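Local coordinates for cytosol aminopeptidase (Staphylococcus aureus subsp. aureus, PDB 3KZW), which probably removes amino acids one at a time from the N terminus of peptides as a metal-dependent leucyl aminopeptidase, at residues A279-G284 and A373-Y378; L421-E426 and I505-Q510. One frame throughout, in Å; residues are numbered along the deposited sequence.

Contact 1 of 2, residues A279-G284 and A373-Y378; sequences ALVGKG and ADAVFY
V281 on the strand comes nearest V376 on the helix, with 6.6 Å between their CA atoms, and the two backbones share no hydrogen bond. The contact is small and wholly apolar. V281 points its side chain at the helix, and CG1 makes both of its contacts with A375 and V376. This branch lies opposite the backbone N, chi1 -178°, which brings it up to the helix surface. V281 CG1 meets the CB methyl of A375 at 3.6 Å. The same methyl lies more loosely against V376, at 4.2 Å from CG2. V281 also touches L372 and A379 elsewhere on this helix, so it packs along more than one turn.

The polar side chains of both segments are bonded outside the contact. K283 NZ makes a salt bridge with D306, and the carboxylate of D374 is bonded to the backbone N of L250 and of L354.

Strand 278-285 lies between the parallel strands 328-338 and 386-391. Helix 368-380 belongs to the beta-alpha-beta connection from 328-338 to 386-391, which passes over strand 278-285 as in an alpha/beta domain. A375 also rests on V332 and A334 of strand 328-338, while V281 touches D389.

Contact 2 of 2, residues L421-E426 and I505-Q510; sequences LQISSE and IPTIVQ
I423 and T507 meet where two helices cross at a steep angle. I423 CG2 lies 3.5 Å from the backbone O of T507 and 4.0 Å from T507 CG2. The same methyl reaches the aliphatic part of Q510, 3.7 Å from its CG. The side chains of I423 and Q510 cross at a slant. I423 CG2 stands opposite the backbone N of its own residue, which turns this branch rather than CG1 to the facing helix.

S424 gives the second point of contact. Its CB lies 3.5 Å from T507 OG1 and 3.8 Å from T507 CG2. T507 therefore presents its hydroxyl and its methyl to one small residue. The backbones come near here, with the CA atoms of S424 and T507 5.1 Å apart. The short axes approach to 8.9 Å, and their N-to-C directions make an angle of 125°.

Further out, polar bonds engage T507 and Q510. T507 OG1 is hydrogen-bonded to OE1 of E429, which follows 421-426 in the chain, so the buried hydroxyl has a partner. Q510 OE1 has a weak bond to Q514 NE2. I423 also rests on Q514, and T507 on V427.

This is plain helix-helix packing, which joins the C-terminal helix to helix 414-426 beside the sheet of the catalytic domain. Helix 414-426 covers one side of helix 505-512. I505 and V509 pack against both helix 188-208 and helix 308-322. I508 reaches M388 and F390 of strand 386-391, which places this helix against the central sheet.

In the fold
The chain first builds the six-stranded sheet that takes in strands 25-29 to 175-180, then helix 188-208. Both contacts follow in the catalytic part of the chain, in series. Contact 1 opens at strand 278-285 and closes when the chain, after helix 308-322 and strand 328-338, returns as helix 368-380. That helix then leads into strand 386-391, the parallel neighbour of 278-285. Contact 2 opens at helix 414-426 and closes at helix 505-512 near the C terminus. Neither loop nests in or crosses the other. The centres are about 21 Å apart, and the nearest atoms about 5 Å. Strand 386-391 links them: it pairs with the strand of contact 1 and touches the C-terminal helix of contact 2.

Contact 1 of 2, residues A279-G284 and A373-Y378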
loop_
_atom_site.group_PDB
_atom_site.type_symbol
_atom_site.label_atom_id
_atom_site.label_comp_id
_atom_site.label_asym_id
_atom_site.label_seq_id
_atom_site.Cartn_x
_atom_site.Cartn_y
_atom_site.Cartn_z
ATOM N N ALA A 279 41.235 9.167 12.713
ATOM C CA ALA A 279 40.589 8.737 11.475
ATOM C C ALA A 279 39.177 9.282 11.378
ATOM O O ALA A 279 38.357 9.067 12.268
ATOM C CB ALA A 279 40.579 7.222 11.366
ATOM N N LEU A 280 38.908 9.998 10.290
ATOM C CA LEU A 280 37.570 10.493 9.997
ATOM C C LEU A 280 37.071 9.886 8.689
ATOM O O LEU A 280 37.593 10.184 7.612
ATOM C CB LEU A 280 37.552 12.023 9.937
ATOM C CG LEU A 280 38.019 12.809 11.169
ATOM C CD1 LEU A 280 38.048 14.296 10.855
ATOM C CD2 LEU A 280 37.145 12.543 12.391
ATOM N N VAL A 281 36.066 9.022 8.799
ATOM C CA VAL A 281 35.525 8.289 7.654
ATOM C C VAL A 281 34.181 8.875 7.225
ATOM O O VAL A 281 33.313 9.130 8.058
ATOM C CB VAL A 281 35.381 6.781 7.976
ATOM C CG1 VAL A 281 34.854 6.010 6.773
ATOM C CG2 VAL A 281 36.713 6.206 8.433
ATOM N N GLY A 282 34.012 9.087 5.924
ATOM C CA GLY A 282 32.790 9.692 5.400
ATOM C C GLY A 282 32.130 8.902 4.285
ATOM O O GLY A 282 32.801 8.419 3.368
ATOM N N LYS A 283 30.809 8.768 4.371
ATOM C CA LYS A 283 30.023 8.126 3.326
ATOM C C LYS A 283 29.805 9.106 2.175
ATOM O O LYS A 283 29.138 10.134 2.338
ATOM C CB LYS A 283 28.685 7.646 3.888
ATOM C CG LYS A 283 27.746 7.032 2.861
ATOM C CD LYS A 283 26.345 6.878 3.430
ATOM C CE LYS A 283 25.332 6.643 2.326
ATOM N NZ LYS A 283 23.947 6.479 2.842
ATOM N N GLY A 284 30.369 8.783 1.016
ATOM C CA GLY A 284 30.301 9.662 -0.143
ATOM C C GLY A 284 29.461 9.135 -1.288
ATOM O O GLY A 284 29.904 9.146 -2.440
ATOM N N ALA A 373 32.289 0.049 5.433
ATOM C CA ALA A 373 33.024 -1.136 5.870
ATOM C C ALA A 373 34.425 -1.205 5.256
ATOM O O ALA A 373 35.406 -1.435 5.967
ATOM C CB ALA A 373 32.237 -2.391 5.543
ATOM N N ASP A 374 34.506 -0.999 3.940
ATOM C CA ASP A 374 35.783 -0.991 3.230
ATOM C C ASP A 374 36.642 0.201 3.642
ATOM O O ASP A 374 37.859 0.078 3.783
ATOM C CB ASP A 374 35.565 -0.992 1.711
ATOM C CG ASP A 374 35.408 -2.399 1.132
ATOM O OD1 ASP A 374 35.509 -3.395 1.883
ATOM O OD2 ASP A 374 35.189 -2.509 -0.092
ATOM N N ALA A 375 35.997 1.346 3.847
ATOM C CA ALA A 375 36.691 2.570 4.229
ATOM C C ALA A 375 37.230 2.507 5.661
ATOM O O ALA A 375 38.345 2.961 5.927
ATOM C CB ALA A 375 35.779 3.774 4.044
ATOM N N VAL A 376 36.437 1.942 6.573
ATOM C CA VAL A 376 36.834 1.800 7.976
ATOM C C VAL A 376 38.027 0.854 8.110
ATOM O O VAL A 376 38.988 1.156 8.825
ATOM C CB VAL A 376 35.649 1.351 8.883
ATOM C CG1 VAL A 376 36.143 0.836 10.227
ATOM C CG2 VAL A 376 34.674 2.499 9.093
ATOM N N PHE A 377 37.970 -0.277 7.407
ATOM C CA PHE A 377 39.067 -1.244 7.418
ATOM C C PHE A 377 40.351 -0.628 6.868
ATOM O O PHE A 377 41.436 -0.857 7.407
ATOM C CB PHE A 377 38.700 -2.516 6.644
ATOM C CG PHE A 377 39.688 -3.634 6.819
ATOM C CD1 PHE A 377 39.643 -4.452 7.947
ATOM C CD2 PHE A 377 40.674 -3.864 5.865
ATOM C CE1 PHE A 377 40.566 -5.486 8.121
ATOM C CE2 PHE A 377 41.603 -4.898 6.032
ATOM C CZ PHE A 377 41.546 -5.709 7.161
ATOM N N TYR A 378 40.218 0.155 5.799
ATOM C CA TYR A 378 41.348 0.871 5.214
ATOM C C TYR A 378 41.901 1.933 6.165
ATOM O O TYR A 378 43.113 2.105 6.268
ATOM C CB TYR A 378 40.955 1.501 3.874
ATOM C CG TYR A 378 42.045 2.336 3.238
ATOM C CD1 TYR A 378 43.144 1.734 2.622
ATOM C CD2 TYR A 378 41.975 3.728 3.245
ATOM C CE1 TYR A 378 44.149 2.498 2.037
ATOM C CE2 TYR A 378 42.974 4.502 2.662
ATOM C CZ TYR A 378 44.056 3.880 2.060
ATOM O OH TYR A 378 45.043 4.638 1.481
#

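Contact 2 of 2, residues L421-E426 and I505-Q510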
loop_
_atom_site.group_PDB
_atom_site.type_symbol
_atom_site.label_atom_id
_atom_site.label_comp_id
_atom_site.label_asym_id
_atom_site.label_seq_id
_atom_site.Cartn_x
_atom_site.Cartn_y
_atom_site.Cartn_z
ATOM N N LEU A 421 29.294 13.906 23.372
ATOM C CA LEU A 421 27.902 14.146 23.753
ATOM C C LEU A 421 27.763 15.408 24.604
ATOM O O LEU A 421 26.755 16.107 24.521
ATOM C CB LEU A 421 27.314 12.937 24.490
ATOM C CG LEU A 421 27.118 11.621 23.728
ATOM C CD1 LEU A 421 26.697 10.521 24.686
ATOM C CD2 LEU A 421 26.110 11.756 22.593
ATOM N N GLN A 422 28.781 15.693 25.414
ATOM C CA GLN A 422 28.827 16.926 26.201
ATOM C C GLN A 422 29.078 18.150 25.330
ATOM O O GLN A 422 28.364 19.150 25.437
ATOM C CB GLN A 422 29.893 16.839 27.298
ATOM C CG GLN A 422 29.335 16.610 28.695
ATOM C CD GLN A 422 28.545 17.804 29.211
ATOM O OE1 GLN A 422 28.990 18.949 29.109
ATOM N NE2 GLN A 422 27.364 17.538 29.768
ATOM N N ILE A 423 30.095 18.060 24.475
ATOM C CA ILE A 423 30.490 19.155 23.591
ATOM C C ILE A 423 29.339 19.559 22.670
ATOM O O ILE A 423 29.060 20.747 22.507
ATOM C CB ILE A 423 31.754 18.785 22.767
ATOM C CG1 ILE A 423 33.003 18.847 23.651
ATOM C CG2 ILE A 423 31.912 19.701 21.552
ATOM C CD1 ILE A 423 34.180 18.041 23.127
ATOM N N SER A 424 28.667 18.564 22.095
ATOM C CA SER A 424 27.567 18.803 21.158
ATOM C C SER A 424 26.412 19.565 21.800
ATOM O O SER A 424 25.840 20.456 21.182
ATOM C CB SER A 424 27.070 17.490 20.557
ATOM O OG SER A 424 26.383 16.716 21.522
ATOM N N SER A 425 26.088 19.224 23.045
ATOM C CA SER A 425 25.003 19.886 23.769
ATOM C C SER A 425 25.346 21.339 24.094
ATOM O O SER A 425 24.459 22.150 24.355
ATOM C CB SER A 425 24.648 19.118 25.043
ATOM O OG SER A 425 25.706 19.165 25.984
ATOM N N GLU A 426 26.638 21.656 24.062
ATOM C CA GLU A 426 27.124 23.007 24.336
ATOM C C GLU A 426 27.217 23.878 23.080
ATOM O O GLU A 426 27.285 25.107 23.180
ATOM C CB GLU A 426 28.482 22.951 25.035
ATOM C CG GLU A 426 28.422 22.439 26.469
ATOM C CD GLU A 426 29.791 22.131 27.052
ATOM O OE1 GLU A 426 30.798 22.216 26.309
ATOM O OE2 GLU A 426 29.860 21.800 28.259
ATOM N N ILE A 505 30.066 19.240 12.201
ATOM C CA ILE A 505 31.275 20.054 12.004
ATOM C C ILE A 505 31.603 20.924 13.229
ATOM O O ILE A 505 32.739 20.886 13.704
ATOM C CB ILE A 505 31.234 20.895 10.693
ATOM C CG1 ILE A 505 31.110 19.975 9.472
ATOM C CG2 ILE A 505 32.479 21.781 10.572
ATOM C CD1 ILE A 505 30.794 20.694 8.172
ATOM N N PRO A 506 30.617 21.686 13.759
ATOM C CA PRO A 506 30.897 22.458 14.979
ATOM C C PRO A 506 31.347 21.590 16.160
ATOM O O PRO A 506 32.274 21.972 16.875
ATOM C CB PRO A 506 29.550 23.117 15.295
ATOM C CG PRO A 506 28.855 23.190 13.994
ATOM C CD PRO A 506 29.255 21.951 13.258
ATOM N N THR A 507 30.700 20.440 16.345
ATOM C CA THR A 507 31.004 19.530 17.448
ATOM C C THR A 507 32.416 18.943 17.359
ATOM O O THR A 507 33.176 18.996 18.328
ATOM C CB THR A 507 29.950 18.396 17.556
ATOM O OG1 THR A 507 28.667 18.963 17.845
ATOM C CG2 THR A 507 30.314 17.401 18.658
ATOM N N ILE A 508 32.762 18.399 16.194
ATOM C CA ILE A 508 34.053 17.732 16.005
ATOM C C ILE A 508 35.220 18.720 16.048
ATOM O O ILE A 508 36.257 18.426 16.645
ATOM C CB ILE A 508 34.081 16.878 14.703
ATOM C CG1 ILE A 508 32.941 15.848 14.699
ATOM C CG2 ILE A 508 35.441 16.190 14.513
ATOM C CD1 ILE A 508 32.956 14.848 15.865
ATOM N N VAL A 509 35.041 19.885 15.430
ATOM C CA VAL A 509 36.050 20.944 15.468
ATOM C C VAL A 509 36.355 21.350 16.913
ATOM O O VAL A 509 37.525 21.461 17.304
ATOM C CB VAL A 509 35.635 22.176 14.612
ATOM C CG1 VAL A 509 36.506 23.397 14.921
ATOM C CG2 VAL A 509 35.710 21.840 13.132
ATOM N N GLN A 510 35.301 21.547 17.699
ATOM C CA GLN A 510 35.438 21.880 19.113
ATOM C C GLN A 510 36.187 20.783 19.878
ATOM O O GLN A 510 37.023 21.080 20.731
ATOM C CB GLN A 510 34.061 22.142 19.734
ATOM C CG GLN A 510 34.083 22.640 21.178
ATOM C CD GLN A 510 34.878 23.919 21.353
ATOM O OE1 GLN A 510 35.761 23.994 22.209
ATOM N NE2 GLN A 510 34.575 24.932 20.539
#